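Local atomic coordinates of phosphoglycerol transferase (Streptococcus pyogenes, PDB entry 5U9Z), a protein that probably transfers glycerol phosphate onto the rhamnose polysaccharide of the streptococcal cell wall, as a manganese-binding member of the alkaline phosphatase superfamily. Residues L44-S49 and Y267-P272. Numbering follows the deposited sequence.
With MN (manganese (II) ion), chain C.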
loop_
_atom_site.group_PDB
_atom_site.type_symbol
_atom_site.label_atom_id
_atom_site.label_comp_id
_atom_site.label_asym_id
_atom_site.label_seq_id
_atom_site.Cartn_x
_atom_site.Cartn_y
_atom_site.Cartn_z
ATOM N N LEU A 44 3.277 -4.080 -2.997
ATOM C CA LEU A 44 4.260 -3.207 -2.362
ATOM C C LEU A 44 5.582 -3.374 -3.100
ATOM O O LEU A 44 6.240 -4.413 -2.982
ATOM C CB LEU A 44 4.399 -3.552 -0.879
ATOM C CG LEU A 44 5.191 -2.603 0.026
ATOM C CD1 LEU A 44 4.901 -2.924 1.489
ATOM C CD2 LEU A 44 6.688 -2.680 -0.229
ATOM N N SER A 45 5.968 -2.353 -3.865
ATOM C CA SER A 45 7.224 -2.370 -4.616
ATOM C C SER A 45 8.308 -1.765 -3.731
ATOM O O SER A 45 8.406 -0.543 -3.593
ATOM C CB SER A 45 7.072 -1.610 -5.929
ATOM O OG SER A 45 8.229 -1.747 -6.740
ATOM N N GLU A 46 9.130 -2.630 -3.141
ATOM C CA GLU A 46 10.113 -2.221 -2.143
ATOM C C GLU A 46 11.000 -1.094 -2.660
ATOM O O GLU A 46 11.631 -1.217 -3.715
ATOM C CB GLU A 46 10.963 -3.433 -1.743
ATOM C CG GLU A 46 12.167 -3.123 -0.859
ATOM C CD GLU A 46 11.782 -2.445 0.435
ATOM O OE1 GLU A 46 12.223 -1.300 0.666
ATOM O OE2 GLU A 46 11.026 -3.056 1.215
ATOM N N SER A 47 11.024 0.012 -1.914
ATOM C CA SER A 47 11.948 1.128 -2.125
ATOM C C SER A 47 11.772 1.818 -3.478
ATOM O O SER A 47 12.694 2.493 -3.948
ATOM C CB SER A 47 13.405 0.672 -1.967
ATOM O OG SER A 47 13.669 0.228 -0.644
ATOM N N LEU A 48 10.607 1.700 -4.115
ATOM C CA LEU A 48 10.390 2.281 -5.438
ATOM C C LEU A 48 9.951 3.735 -5.302
ATOM O O LEU A 48 8.927 4.022 -4.672
ATOM C CB LEU A 48 9.349 1.485 -6.227
ATOM C CG LEU A 48 9.110 1.981 -7.660
ATOM C CD1 LEU A 48 8.969 0.822 -8.630
ATOM C CD2 LEU A 48 7.880 2.876 -7.730
ATOM N N SER A 49 10.715 4.645 -5.905
ATOM C CA SER A 49 10.391 6.066 -5.869
ATOM C C SER A 49 11.204 6.779 -6.940
ATOM O O SER A 49 12.429 6.633 -6.989
ATOM C CB SER A 49 10.681 6.649 -4.483
ATOM O OG SER A 49 10.095 7.929 -4.328
ATOM N N TYR A 267 2.540 0.589 -5.306
ATOM C CA TYR A 267 3.096 1.702 -4.547
ATOM C C TYR A 267 4.454 1.320 -3.981
ATOM O O TYR A 267 4.698 0.158 -3.639
ATOM C CB TYR A 267 2.161 2.125 -3.407
ATOM C CG TYR A 267 2.100 1.134 -2.264
ATOM C CD1 TYR A 267 1.332 -0.020 -2.356
ATOM C CD2 TYR A 267 2.807 1.358 -1.088
ATOM C CE1 TYR A 267 1.274 -0.925 -1.314
ATOM C CE2 TYR A 267 2.752 0.459 -0.039
ATOM C CZ TYR A 267 1.985 -0.680 -0.156
ATOM O OH TYR A 267 1.929 -1.580 0.886
ATOM N N GLY A 268 5.330 2.316 -3.878
ATOM C CA GLY A 268 6.568 2.165 -3.135
ATOM C C GLY A 268 6.332 2.488 -1.669
ATOM O O GLY A 268 5.635 3.442 -1.332
ATOM N N ASP A 269 6.908 1.662 -0.794
ATOM C CA ASP A 269 6.673 1.866 0.631
ATOM C C ASP A 269 7.454 3.065 1.163
ATOM O O ASP A 269 6.971 3.761 2.066
ATOM C CB ASP A 269 7.009 0.594 1.416
ATOM C CG ASP A 269 8.431 0.125 1.207
ATOM O OD1 ASP A 269 9.042 0.492 0.184
ATOM O OD2 ASP A 269 8.937 -0.618 2.078
ATOM N N HIS A 270 8.627 3.348 0.600
ATOM C CA HIS A 270 9.465 4.447 1.067
ATOM C C HIS A 270 10.602 4.651 0.077
ATOM O O HIS A 270 10.925 3.761 -0.712
ATOM C CB HIS A 270 10.031 4.162 2.461
ATOM C CG HIS A 270 10.750 2.853 2.552
ATOM N ND1 HIS A 270 11.989 2.643 1.990
ATOM C CD2 HIS A 270 10.390 1.678 3.122
ATOM C CE1 HIS A 270 12.366 1.396 2.213
ATOM N NE2 HIS A 270 11.412 0.789 2.894
ATOM N N LEU A 271 11.221 5.827 0.145
ATOM C CA LEU A 271 12.416 6.066 -0.645
ATOM C C LEU A 271 13.550 5.147 -0.186
ATOM O O LEU A 271 13.611 4.762 0.986
ATOM C CB LEU A 271 12.866 7.520 -0.523
ATOM C CG LEU A 271 12.253 8.516 -1.505
ATOM C CD1 LEU A 271 10.799 8.808 -1.161
ATOM C CD2 LEU A 271 13.072 9.795 -1.525
ATOM N N PRO A 272 14.465 4.786 -1.082
ATOM C CA PRO A 272 15.678 4.092 -0.641
ATOM C C PRO A 272 16.529 5.009 0.223
ATOM O O PRO A 272 16.522 6.231 0.063
ATOM C CB PRO A 272 16.387 3.739 -1.952
ATOM C CG PRO A 272 15.935 4.806 -2.900
ATOM C CD PRO A 272 14.506 5.094 -2.525
HETATM MN MN MN C . 10.848 -1.378 2.496
HETATM O O HOH W 1 12.590 -2.131 3.781
#
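Glu46, Asp269 and His270 meet at a manganese ion lying just beyond the ends of two neighbouring parallel strands, 39-45 and 262-268. Glu46 grips the metal with both carboxylate oxygens, OE1 at 2.3 Å and OE2 at 2.1 Å. Asp269 gives OD2 alone, and His270 binds through NE2; a water and Thr88, from helix 88-97, complete the site. The two carboxylate planes stand 80° apart, and the carboxylate of Glu46 is turned 52° from the imidazole plane, so the flat groups are set steeply against each other around the ion. A bend at chi2 (58°) carries the Glu46 carboxylate back to the ion, although its CB points away from 267-272.

Hydrogen bonds set the ligands around this centre. Asp269 OD1, the oxygen not used for the metal, accepts Ser47 N at 2.9 Å, nearly along its C-O axis, which ties the carboxylate to the type II turn of Ser45 to Leu48. His270 ND1 donates to Leu271 O at 2.9 Å with the acceptor close to the ring plane, fixing the imidazole's rotation and leaving NE2 for manganese. Ser47 OG also lies 2.5 Å from Glu46 OE1, a spacing so short that its exact length is doubtful.

Between the backbones, Ser45 N donates to Tyr267 O at 2.8 Å and so joins the two strands, while Gly268 CA makes a CA-H...O contact with Leu48 O (3.4 Å) in the turn.

Leu44 CA sits over one face of the Tyr267 ring in a CH-pi contact, Leu44 CG makes an apolar contact with Tyr267 CZ at 3.7 Å, and Leu44 CD2 packs against the carboxylate carbon of Asp269.

Glutamate, aspartate and histidine at strand ends are consistent with the metal site of the alkaline phosphatase superfamily, and manganese probably offsets the charge of the two carboxylates, which would otherwise be costly to bury.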